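Local coordinates for protein lectin (Cicer arietinum, PDB 3V6N) that agglutinates red blood cells and binds calcium and sodium ions in a four-bladed beta-propeller of the hemopexin fold, at residues G4-A8 against I223-E227; V27-Y31 against Y216-L220; Y51-T57 against K94-I98; A75-Y79 against I104-F108. All blocks are in the same frame, centred on the assembly; numbering follows the deposited sequence.

Contact 1: G4-A8 against I223-E227. With CA (calcium ion), chain D.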
loop_
_atom_site.group_PDB
_atom_site.type_symbol
_atom_site.label_atom_id
_atom_site.label_comp_id
_atom_site.label_asym_id
_atom_site.label_seq_id
_atom_site.Cartn_x
_atom_site.Cartn_y
_atom_site.Cartn_z
ATOM N N GLY A 4 -8.101 18.334 9.314
ATOM C CA GLY A 4 -8.825 18.259 8.006
ATOM C C GLY A 4 -8.591 19.442 7.079
ATOM O O GLY A 4 -9.543 20.066 6.611
ATOM N N TYR A 5 -7.327 19.759 6.814
ATOM C CA TYR A 5 -6.974 20.779 5.820
ATOM C C TYR A 5 -6.420 20.159 4.534
ATOM O O TYR A 5 -6.382 18.931 4.397
ATOM C CB TYR A 5 -5.977 21.781 6.421
ATOM C CG TYR A 5 -6.604 22.656 7.477
ATOM C CD1 TYR A 5 -6.421 22.384 8.827
ATOM C CD2 TYR A 5 -7.407 23.744 7.117
ATOM C CE1 TYR A 5 -7.011 23.177 9.798
ATOM C CE2 TYR A 5 -8.007 24.543 8.077
ATOM C CZ TYR A 5 -7.797 24.261 9.417
ATOM O OH TYR A 5 -8.387 25.048 10.375
ATOM N N ILE A 6 -5.993 21.004 3.593
ATOM C CA ILE A 6 -5.434 20.522 2.324
ATOM C C ILE A 6 -4.130 19.744 2.547
ATOM O O ILE A 6 -3.134 20.297 3.000
ATOM C CB ILE A 6 -5.213 21.669 1.313
ATOM C CG1 ILE A 6 -6.469 22.546 1.235
ATOM C CG2 ILE A 6 -4.843 21.099 -0.058
ATOM C CD1 ILE A 6 -6.352 23.765 0.340
ATOM N N ASN A 7 -4.151 18.462 2.213
ATOM C CA ASN A 7 -2.998 17.596 2.402
ATOM C C ASN A 7 -2.202 17.401 1.098
ATOM O O ASN A 7 -1.027 17.035 1.136
ATOM C CB ASN A 7 -3.466 16.252 2.970
ATOM C CG ASN A 7 -2.348 15.454 3.632
ATOM O OD1 ASN A 7 -1.209 15.916 3.768
ATOM N ND2 ASN A 7 -2.673 14.236 4.040
ATOM N N ALA A 8 -2.846 17.664 -0.044
ATOM C CA ALA A 8 -2.212 17.523 -1.372
ATOM C C ALA A 8 -2.979 18.271 -2.448
ATOM O O ALA A 8 -4.174 18.567 -2.300
ATOM C CB ALA A 8 -2.051 16.058 -1.773
ATOM N N ILE A 223 -16.317 23.521 3.502
ATOM C CA ILE A 223 -15.622 22.332 3.012
ATOM C C ILE A 223 -14.344 22.119 3.828
ATOM O O ILE A 223 -14.064 21.006 4.281
ATOM C CB ILE A 223 -15.321 22.436 1.491
ATOM C CG1 ILE A 223 -16.633 22.517 0.699
ATOM C CG2 ILE A 223 -14.466 21.264 1.025
ATOM C CD1 ILE A 223 -16.472 22.665 -0.799
ATOM N N ILE A 224 -13.564 23.183 3.997
ATOM C CA ILE A 224 -12.433 23.154 4.917
ATOM C C ILE A 224 -12.673 24.143 6.055
ATOM O O ILE A 224 -13.301 25.185 5.837
ATOM C CB ILE A 224 -11.064 23.437 4.235
ATOM C CG1 ILE A 224 -10.935 24.899 3.782
ATOM C CG2 ILE A 224 -10.811 22.469 3.090
ATOM C CD1 ILE A 224 -9.505 25.410 3.777
ATOM N N PRO A 225 -12.217 23.806 7.282
ATOM C CA PRO A 225 -11.658 22.498 7.653
ATOM C C PRO A 225 -12.717 21.398 7.573
ATOM O O PRO A 225 -13.909 21.688 7.695
ATOM C CB PRO A 225 -11.191 22.693 9.107
ATOM C CG PRO A 225 -11.859 23.942 9.588
ATOM C CD PRO A 225 -12.129 24.788 8.381
ATOM N N LEU A 226 -12.282 20.159 7.341
ATOM C CA LEU A 226 -13.186 19.008 7.317
ATOM C C LEU A 226 -13.073 18.267 8.657
ATOM O O LEU A 226 -12.068 17.598 8.921
ATOM C CB LEU A 226 -12.866 18.075 6.131
ATOM C CG LEU A 226 -14.002 17.561 5.217
ATOM C CD1 LEU A 226 -13.465 17.039 3.891
ATOM C CD2 LEU A 226 -14.882 16.503 5.873
ATOM N N GLU A 227 -14.092 18.409 9.508
ATOM C CA GLU A 227 -14.136 17.689 10.792
ATOM C C GLU A 227 -14.895 16.369 10.659
ATOM O O GLU A 227 -15.848 16.257 9.883
ATOM C CB GLU A 227 -14.750 18.558 11.899
ATOM C CG GLU A 227 -14.234 18.255 13.309
ATOM C CD GLU A 227 -15.052 17.210 14.072
ATOM O OE1 GLU A 227 -15.575 17.544 15.161
ATOM O OE2 GLU A 227 -15.172 16.052 13.607
HETATM CA CA CA D . 0.841 16.645 2.513
HETATM O O HOH W 1 1.554 17.139 4.714
HETATM O O HOH W 2 2.055 14.555 3.261
#

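Contact 2: V27-Y31 against Y216-L220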
loop_
_atom_site.group_PDB
_atom_site.type_symbol
_atom_site.label_atom_id
_atom_site.label_comp_id
_atom_site.label_asym_id
_atom_site.label_seq_id
_atom_site.Cartn_x
_atom_site.Cartn_y
_atom_site.Cartn_z
ATOM N N VAL A 27 -11.722 17.800 -3.894
ATOM C CA VAL A 27 -12.481 18.808 -4.619
ATOM C C VAL A 27 -11.733 19.201 -5.903
ATOM O O VAL A 27 -10.490 19.289 -5.932
ATOM C CB VAL A 27 -12.703 20.052 -3.715
ATOM C CG1 VAL A 27 -13.098 21.283 -4.505
ATOM C CG2 VAL A 27 -13.763 19.751 -2.658
ATOM N N LEU A 28 -12.498 19.432 -6.964
ATOM C CA LEU A 28 -11.977 20.050 -8.163
ATOM C C LEU A 28 -12.394 21.501 -8.130
ATOM O O LEU A 28 -13.595 21.804 -8.091
ATOM C CB LEU A 28 -12.550 19.382 -9.421
ATOM C CG LEU A 28 -12.273 20.086 -10.772
ATOM C CD1 LEU A 28 -10.785 20.355 -10.984
ATOM C CD2 LEU A 28 -12.854 19.266 -11.927
ATOM N N LEU A 29 -11.403 22.393 -8.157
ATOM C CA LEU A 29 -11.659 23.818 -8.006
ATOM C C LEU A 29 -11.293 24.609 -9.275
ATOM O O LEU A 29 -10.252 24.342 -9.888
ATOM C CB LEU A 29 -10.875 24.369 -6.800
ATOM C CG LEU A 29 -11.099 25.825 -6.371
ATOM C CD1 LEU A 29 -12.425 26.015 -5.647
ATOM C CD2 LEU A 29 -9.956 26.271 -5.482
ATOM N N ASP A 30 -12.174 25.540 -9.667
ATOM C CA ASP A 30 -11.808 26.656 -10.540
ATOM C C ASP A 30 -11.265 27.712 -9.601
ATOM O O ASP A 30 -12.013 28.344 -8.883
ATOM C CB ASP A 30 -13.029 27.219 -11.278
ATOM C CG ASP A 30 -12.676 28.377 -12.226
ATOM O OD1 ASP A 30 -11.706 29.144 -11.995
ATOM O OD2 ASP A 30 -13.386 28.518 -13.231
ATOM N N TYR A 31 -9.953 27.892 -9.583
ATOM C CA TYR A 31 -9.347 28.692 -8.516
ATOM C C TYR A 31 -9.196 30.177 -8.847
ATOM O O TYR A 31 -8.711 30.938 -8.011
ATOM C CB TYR A 31 -8.035 28.064 -8.032
ATOM C CG TYR A 31 -6.919 28.031 -9.050
ATOM C CD1 TYR A 31 -6.790 26.957 -9.940
ATOM C CD2 TYR A 31 -5.984 29.059 -9.110
ATOM C CE1 TYR A 31 -5.771 26.923 -10.865
ATOM C CE2 TYR A 31 -4.963 29.034 -10.028
ATOM C CZ TYR A 31 -4.853 27.965 -10.895
ATOM O OH TYR A 31 -3.820 27.946 -11.792
ATOM N N TYR A 216 -9.351 33.944 0.255
ATOM C CA TYR A 216 -8.975 33.905 -1.165
ATOM C C TYR A 216 -9.930 33.023 -1.989
ATOM O O TYR A 216 -10.225 33.339 -3.148
ATOM C CB TYR A 216 -7.529 33.419 -1.291
ATOM C CG TYR A 216 -6.902 33.491 -2.677
ATOM C CD1 TYR A 216 -6.472 34.701 -3.204
ATOM C CD2 TYR A 216 -6.684 32.333 -3.430
ATOM C CE1 TYR A 216 -5.860 34.772 -4.450
ATOM C CE2 TYR A 216 -6.092 32.392 -4.688
ATOM C CZ TYR A 216 -5.679 33.619 -5.188
ATOM O OH TYR A 216 -5.078 33.707 -6.413
ATOM N N TRP A 217 -10.399 31.928 -1.388
ATOM C CA TRP A 217 -11.393 31.063 -1.997
ATOM C C TRP A 217 -12.626 30.884 -1.126
ATOM O O TRP A 217 -12.769 29.841 -0.459
ATOM C CB TRP A 217 -10.797 29.697 -2.337
ATOM C CG TRP A 217 -9.707 29.728 -3.380
ATOM C CD1 TRP A 217 -9.721 30.387 -4.607
ATOM C CD2 TRP A 217 -8.407 29.042 -3.330
ATOM N NE1 TRP A 217 -8.551 30.183 -5.287
ATOM C CE2 TRP A 217 -7.723 29.372 -4.587
ATOM C CE3 TRP A 217 -7.767 28.216 -2.404
ATOM C CZ2 TRP A 217 -6.443 28.906 -4.875
ATOM C CZ3 TRP A 217 -6.485 27.735 -2.715
ATOM C CH2 TRP A 217 -5.836 28.084 -3.913
ATOM N N PRO A 218 -13.548 31.884 -1.132
ATOM C CA PRO A 218 -14.803 31.743 -0.391
ATOM C C PRO A 218 -15.638 30.521 -0.780
ATOM O O PRO A 218 -16.433 30.044 0.033
ATOM C CB PRO A 218 -15.560 33.043 -0.730
ATOM C CG PRO A 218 -14.476 34.039 -0.988
ATOM C CD PRO A 218 -13.398 33.244 -1.689
ATOM N N SER A 219 -15.472 30.028 -2.008
ATOM C CA SER A 219 -16.201 28.841 -2.465
ATOM C C SER A 219 -15.877 27.577 -1.646
ATOM O O SER A 219 -16.595 26.587 -1.730
ATOM C CB SER A 219 -15.959 28.586 -3.962
ATOM O OG SER A 219 -14.613 28.193 -4.224
ATOM N N LEU A 220 -14.798 27.618 -0.867
ATOM C CA LEU A 220 -14.444 26.522 0.035
ATOM C C LEU A 220 -15.054 26.623 1.442
ATOM O O LEU A 220 -14.765 25.779 2.304
ATOM C CB LEU A 220 -12.924 26.388 0.158
ATOM C CG LEU A 220 -12.078 25.998 -1.066
ATOM C CD1 LEU A 220 -10.601 26.004 -0.673
ATOM C CD2 LEU A 220 -12.503 24.654 -1.666
#

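Contact 3: Y51-T57 against K94-I98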
loop_
_atom_site.group_PDB
_atom_site.type_symbol
_atom_site.label_atom_id
_atom_site.label_comp_id
_atom_site.label_asym_id
_atom_site.label_seq_id
_atom_site.Cartn_x
_atom_site.Cartn_y
_atom_site.Cartn_z
ATOM N N TYR A 51 -12.535 8.627 -8.484
ATOM C CA TYR A 51 -11.544 7.938 -9.306
ATOM C C TYR A 51 -11.717 6.427 -9.204
ATOM O O TYR A 51 -11.156 5.786 -8.304
ATOM C CB TYR A 51 -10.137 8.298 -8.845
ATOM C CG TYR A 51 -9.735 9.707 -9.135
ATOM C CD1 TYR A 51 -9.091 10.024 -10.319
ATOM C CD2 TYR A 51 -10.000 10.733 -8.217
ATOM C CE1 TYR A 51 -8.716 11.322 -10.594
ATOM C CE2 TYR A 51 -9.636 12.039 -8.484
ATOM C CZ TYR A 51 -8.991 12.326 -9.672
ATOM O OH TYR A 51 -8.609 13.618 -9.951
ATOM N N LYS A 52 -12.493 5.863 -10.121
ATOM C CA LYS A 52 -12.743 4.415 -10.154
ATOM C C LYS A 52 -11.457 3.578 -10.143
ATOM O O LYS A 52 -11.367 2.582 -9.419
ATOM C CB LYS A 52 -13.599 4.038 -11.376
ATOM C CG LYS A 52 -15.061 3.743 -11.067
ATOM C CD LYS A 52 -15.719 4.803 -10.189
ATOM C CE LYS A 52 -17.224 4.549 -10.051
ATOM N NZ LYS A 52 -17.885 5.539 -9.145
ATOM N N SER A 53 -10.463 3.983 -10.928
ATOM C CA SER A 53 -9.200 3.252 -10.947
ATOM C C SER A 53 -8.519 3.184 -9.557
ATOM O O SER A 53 -7.678 2.310 -9.325
ATOM C CB SER A 53 -8.241 3.834 -11.994
ATOM O OG SER A 53 -7.806 5.136 -11.620
ATOM N N LEU A 54 -8.894 4.080 -8.645
ATOM C CA LEU A 54 -8.258 4.119 -7.334
ATOM C C LEU A 54 -9.084 3.462 -6.238
ATOM O O LEU A 54 -8.611 3.334 -5.116
ATOM C CB LEU A 54 -7.865 5.560 -6.927
ATOM C CG LEU A 54 -6.894 6.360 -7.803
ATOM C CD1 LEU A 54 -6.550 7.727 -7.208
ATOM C CD2 LEU A 54 -5.626 5.571 -8.091
ATOM N N ALA A 55 -10.288 3.003 -6.587
ATOM C CA ALA A 55 -11.267 2.515 -5.620
ATOM C C ALA A 55 -10.768 1.420 -4.693
ATOM O O ALA A 55 -11.075 1.451 -3.510
ATOM C CB ALA A 55 -12.559 2.056 -6.321
ATOM N N LYS A 56 -10.064 0.427 -5.218
ATOM C CA LYS A 56 -9.587 -0.662 -4.352
ATOM C C LYS A 56 -8.062 -0.601 -4.189
ATOM O O LYS A 56 -7.381 -1.597 -4.410
ATOM C CB LYS A 56 -10.025 -2.056 -4.895
ATOM C CG LYS A 56 -11.492 -2.208 -5.331
ATOM C CD LYS A 56 -12.469 -1.804 -4.262
ATOM C CE LYS A 56 -12.253 -2.633 -3.012
ATOM N NZ LYS A 56 -12.008 -1.789 -1.815
ATOM N N THR A 57 -7.536 0.584 -3.849
ATOM C CA THR A 57 -6.104 0.791 -3.614
ATOM C C THR A 57 -5.942 1.520 -2.279
ATOM O O THR A 57 -6.926 2.000 -1.701
ATOM C CB THR A 57 -5.388 1.608 -4.744
ATOM O OG1 THR A 57 -5.840 2.966 -4.741
ATOM C CG2 THR A 57 -5.591 0.992 -6.150
ATOM N N LYS A 94 -12.297 8.241 -17.648
ATOM C CA LYS A 94 -11.158 7.470 -18.141
ATOM C C LYS A 94 -9.910 7.352 -17.255
ATOM O O LYS A 94 -8.868 6.957 -17.764
ATOM C CB LYS A 94 -10.730 8.018 -19.513
ATOM C CG LYS A 94 -11.555 7.503 -20.687
ATOM C CD LYS A 94 -12.612 8.504 -21.132
ATOM C CE LYS A 94 -13.913 7.781 -21.462
ATOM N NZ LYS A 94 -14.622 8.400 -22.613
ATOM N N ASP A 95 -9.988 7.683 -15.964
ATOM C CA ASP A 95 -8.779 7.658 -15.109
ATOM C C ASP A 95 -8.165 6.256 -15.028
ATOM O O ASP A 95 -8.884 5.260 -15.039
ATOM C CB ASP A 95 -9.087 8.150 -13.699
ATOM C CG ASP A 95 -10.230 7.390 -13.071
ATOM O OD1 ASP A 95 -11.352 7.499 -13.603
ATOM O OD2 ASP A 95 -10.004 6.666 -12.093
ATOM N N LYS A 96 -6.840 6.180 -14.959
ATOM C CA LYS A 96 -6.179 4.881 -14.826
ATOM C C LYS A 96 -4.808 5.003 -14.171
ATOM O O LYS A 96 -4.144 6.037 -14.275
ATOM C CB LYS A 96 -6.068 4.181 -16.190
ATOM C CG LYS A 96 -4.923 4.688 -17.047
ATOM C CD LYS A 96 -5.314 4.723 -18.516
ATOM C CE LYS A 96 -4.110 4.967 -19.407
ATOM N NZ LYS A 96 -4.507 4.912 -20.838
ATOM N N ILE A 97 -4.387 3.943 -13.492
ATOM C CA ILE A 97 -3.022 3.872 -12.997
ATOM C C ILE A 97 -2.100 3.461 -14.140
ATOM O O ILE A 97 -2.286 2.418 -14.751
ATOM C CB ILE A 97 -2.883 2.911 -11.791
ATOM C CG1 ILE A 97 -3.775 3.390 -10.635
ATOM C CG2 ILE A 97 -1.419 2.795 -11.347
ATOM C CD1 ILE A 97 -3.778 2.487 -9.413
ATOM N N ILE A 98 -1.109 4.286 -14.430
ATOM C CA ILE A 98 -0.124 3.955 -15.457
ATOM C C ILE A 98 1.018 3.122 -14.874
ATOM O O ILE A 98 1.408 2.114 -15.465
ATOM C CB ILE A 98 0.423 5.228 -16.132
ATOM C CG1 ILE A 98 -0.717 5.966 -16.831
ATOM C CG2 ILE A 98 1.530 4.890 -17.127
ATOM C CD1 ILE A 98 -0.373 7.390 -17.211
HETATM O O HOH W 3 -13.813 7.419 -12.282
#

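Contact 4: A75-Y79 against I104-F108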
loop_
_atom_site.group_PDB
_atom_site.type_symbol
_atom_site.label_atom_id
_atom_site.label_comp_id
_atom_site.label_asym_id
_atom_site.label_seq_id
_atom_site.Cartn_x
_atom_site.Cartn_y
_atom_site.Cartn_z
ATOM N N ALA A 75 -0.291 12.609 -13.475
ATOM C CA ALA A 75 0.202 13.126 -12.187
ATOM C C ALA A 75 0.798 12.019 -11.310
ATOM O O ALA A 75 0.375 10.871 -11.397
ATOM C CB ALA A 75 -0.930 13.812 -11.447
ATOM N N PHE A 76 1.789 12.368 -10.488
ATOM C CA PHE A 76 2.278 11.468 -9.449
ATOM C C PHE A 76 1.447 11.744 -8.211
ATOM O O PHE A 76 1.199 12.903 -7.857
ATOM C CB PHE A 76 3.775 11.667 -9.139
ATOM C CG PHE A 76 4.705 10.875 -10.041
ATOM C CD1 PHE A 76 4.954 9.526 -9.806
ATOM C CD2 PHE A 76 5.329 11.488 -11.126
ATOM C CE1 PHE A 76 5.790 8.797 -10.644
ATOM C CE2 PHE A 76 6.162 10.772 -11.976
ATOM C CZ PHE A 76 6.397 9.421 -11.736
ATOM N N ILE A 77 0.985 10.683 -7.574
ATOM C CA ILE A 77 0.246 10.816 -6.316
ATOM C C ILE A 77 1.003 9.990 -5.271
ATOM O O ILE A 77 1.711 9.048 -5.624
ATOM C CB ILE A 77 -1.245 10.392 -6.470
ATOM C CG1 ILE A 77 -1.333 8.924 -6.917
ATOM C CG2 ILE A 77 -1.976 11.335 -7.445
ATOM C CD1 ILE A 77 -2.713 8.312 -6.776
ATOM N N PHE A 78 0.896 10.360 -4.003
ATOM C CA PHE A 78 1.599 9.649 -2.937
ATOM C C PHE A 78 0.669 9.340 -1.778
ATOM O O PHE A 78 -0.304 10.048 -1.563
ATOM C CB PHE A 78 2.759 10.484 -2.384
ATOM C CG PHE A 78 3.829 10.799 -3.393
ATOM C CD1 PHE A 78 5.049 10.157 -3.341
ATOM C CD2 PHE A 78 3.609 11.738 -4.399
ATOM C CE1 PHE A 78 6.041 10.457 -4.263
ATOM C CE2 PHE A 78 4.592 12.048 -5.322
ATOM C CZ PHE A 78 5.811 11.407 -5.251
ATOM N N TYR A 79 0.986 8.271 -1.049
ATOM C CA TYR A 79 0.444 8.042 0.283
ATOM C C TYR A 79 1.518 7.367 1.145
ATOM O O TYR A 79 1.996 6.259 0.815
ATOM C CB TYR A 79 -0.837 7.202 0.268
ATOM C CG TYR A 79 -1.286 6.898 1.690
ATOM C CD1 TYR A 79 -1.844 7.901 2.482
ATOM C CD2 TYR A 79 -1.109 5.631 2.253
ATOM C CE1 TYR A 79 -2.230 7.655 3.781
ATOM C CE2 TYR A 79 -1.504 5.370 3.561
ATOM C CZ TYR A 79 -2.068 6.385 4.316
ATOM O OH TYR A 79 -2.457 6.161 5.623
ATOM N N ILE A 104 8.434 4.614 -2.629
ATOM C CA ILE A 104 9.189 5.806 -3.075
ATOM C C ILE A 104 10.637 5.490 -3.511
ATOM O O ILE A 104 11.100 5.985 -4.538
ATOM C CB ILE A 104 9.157 6.930 -2.016
ATOM C CG1 ILE A 104 7.731 7.501 -1.932
ATOM C CG2 ILE A 104 10.186 8.023 -2.344
ATOM C CD1 ILE A 104 7.451 8.372 -0.727
ATOM N N ALA A 105 11.311 4.643 -2.741
ATOM C CA ALA A 105 12.694 4.244 -3.002
ATOM C C ALA A 105 12.862 3.498 -4.324
ATOM O O ALA A 105 13.930 3.560 -4.928
ATOM C CB ALA A 105 13.238 3.397 -1.853
ATOM N N ASP A 106 11.822 2.787 -4.758
ATOM C CA ASP A 106 11.854 2.052 -6.020
ATOM C C ASP A 106 11.549 2.948 -7.205
ATOM O O ASP A 106 12.008 2.689 -8.311
ATOM C CB ASP A 106 10.861 0.883 -6.008
ATOM C CG ASP A 106 11.311 -0.264 -5.106
ATOM O OD1 ASP A 106 12.504 -0.338 -4.739
ATOM O OD2 ASP A 106 10.459 -1.093 -4.746
ATOM N N MET A 107 10.752 3.984 -6.986
ATOM C CA MET A 107 10.430 4.918 -8.062
ATOM C C MET A 107 11.521 5.983 -8.197
ATOM O O MET A 107 11.813 6.426 -9.304
ATOM C CB MET A 107 9.070 5.563 -7.796
ATOM C CG MET A 107 8.442 6.238 -9.001
ATOM S SD MET A 107 7.495 5.088 -10.011
ATOM C CE MET A 107 5.945 5.021 -9.119
ATOM N N PHE A 108 12.102 6.385 -7.062
ATOM C CA PHE A 108 13.128 7.441 -6.979
ATOM C C PHE A 108 14.261 6.987 -6.067
ATOM O O PHE A 108 14.279 7.350 -4.888
ATOM C CB PHE A 108 12.549 8.747 -6.405
ATOM C CG PHE A 108 11.303 9.231 -7.095
ATOM C CD1 PHE A 108 11.363 9.802 -8.365
ATOM C CD2 PHE A 108 10.069 9.128 -6.469
ATOM C CE1 PHE A 108 10.215 10.251 -8.999
ATOM C CE2 PHE A 108 8.908 9.572 -7.103
ATOM C CZ PHE A 108 8.983 10.132 -8.371
#

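Contact 1: G4-A8 against I223-E227
The two ends of the modelled chain meet at G4 and L226, whose CA atoms lie 4.5 Å apart. One backbone hydrogen bond joins them, L226 N to G4 O at 2.8 Å and nearly straight (167°). G4 O also takes a CA-H...O contact from P225 CA, and G4 CA makes one to L226 O, both 3.4 Å. A CB on G4 would run into L226 O, so the close approach relies on the missing side chain. The peptide bond from I224 to P225 is cis and bends the tail here. P225 then packs on Y5: its CB lies over the ring face, 4.1 Å from the centroid, in a CH-pi contact, while P225 CG is 3.7 Å from Y5 OH. I224 CD1 reaches the ring at its edge, 4.3 Å from Y5 CD2. Farther along 4-8 the chain reaches the central channel, where N7 O (2.4 Å) and N7 OD1 (2.5 Å) bind the calcium ion. Two waters and the backbone O atoms of D65, D121 and D174, one residue from each of the other three blades, complete the site. N7 and A8 both face F21 in a classic beta bulge between strands 6-11 and 17-22. The C-terminal tail lies along this same first blade, I224 and L226 touching I22 of strand 17-22 and I223 touching V27 of strand 25-30.

Contact 2: V27-Y31 against Y216-L220
In this four-bladed hemopexin propeller, the 216-220 turn leaving helix 213-216 of the last blade packs on strand 25-30 of the first, joining the blades where the ring closes. L29, with chi1 t and chi2 p, sends its two methyls to different partners. CD2 sits over the face of the W217 five-membered ring, 3.9 Å from its centroid and 11° off the normal, a CH-pi contact. CD1 lies 4.2 Å from L220 CD2 and 3.4 Å from S219 OG, which itself hydrogen-bonds D38. L220 (m, t) also reaches V27 CG1 with CD2 at 4.4 Å. The 3-10 turn that presents S219 and L220 is held by L220 N to W217 O at 3.0 Å. Y31, in the p rotamer, swings its ring off to F177, edge-to-face, and its OH to H180 N, while its CB packs 3.6 Å from W217 CZ2. W217, with chi1 m, points its indole edge at Y31, just past the end of the strand, where NE1 donates a 2.8 Å hydrogen bond to Y31 O.

Contact 3: Y51-T57 against K94-I98
Polar contacts centre on the carboxylate of D95, which points into the turn at 51-54. Its OD2 accepts two hydrogen bonds from one residue, S53 N at 3.0 Å and S53 OG at 2.7 Å, S53 holding the p rotamer. Its OD1 accepts a hydrogen bond from a water at 2.8 Å, and that water accepts from K52 N at 3.0 Å, so D95 serves two successive backbone amides, one directly and one through solvent. Within the turn, L54 N bonds Y51 O (2.9 Å) and A55 N bonds K52 O (3.1 Å). T57 OG1 donates to L54 O at 2.8 Å; T57 is also the N-cap of helix 58-62. Apolar packing gathers on I97: its CG1 lies 3.8 Å from L54 CD2 and its CD1 4.0 Å from T57 CG2. The Y51 ring turns its edge to D95 CB. Across the dimer, K56 NZ hydrogen-bonds G100 O of the second subunit, and I97 packs on K56 of that subunit. The 51-57 linker runs between helix 47-50, at the end of the first blade, and helix 58-62; D95 and I97 fasten it to the beginning of strand 96-103, the outermost strand of the second blade, while L54 also touches I77 of strand 74-79 and I97 rests on I86 of strand 82-87.

Contact 4: A75-Y79 against I104-F108
A phenylalanine cluster fills the gap between strand 74-79 and helix 104-107, with no hydrogen bond across it. F108 turns its ring edge to the face of F76 in a T-shaped pair, centroids 5.6 Å apart and planes at 57°, CZ of F108 coming 4.1 Å from CE1 of F76. M107 adds a Met-aromatic contact, its SD at the edge of the F76 ring, 5.5 Å from the centroid, and its CG 4.0 Å from F76 CE1. In the second blade of the hemopexin propeller, the helix that ends the blade thus folds back over one face of its own sheet; I77 and Y79, on the opposite face of the strand, meet F59 of helix 58-62. F78 has two neighbours at its ring edge: I104 CD1, 4.0 Å from its CD1, and F108 CE2, 4.0 Å from its CZ. The F78 side chain comes within about 4 Å of that of the calcium ligand D65. A 2.7 Å hydrogen bond from F108 N to I104 O sets F108 at the helix end, and D106 OD2 bonds Y62 OH of the second subunit.

Contact 1 is a surface contact and contact 3 partly buried; contacts 2 and 4 are buried. Contacts 1 and 2 both bring the C-terminal part of the chain onto the first blade and touch through I223 CG2 and V27 CG2 (4.0 Å), closing the propeller ring. Contacts 3 and 4 share the second blade, touch through L54 CD1 and I77 CD1 (3.9 Å), and both reach the second subunit. Their chemistry follows their place: backbone pairing at the chain ends, a carboxylate and water at the partly buried linker between the first two blades, an indole N-H hydrogen bond amid apolar packing between blades, and purely apolar and aromatic packing within a blade.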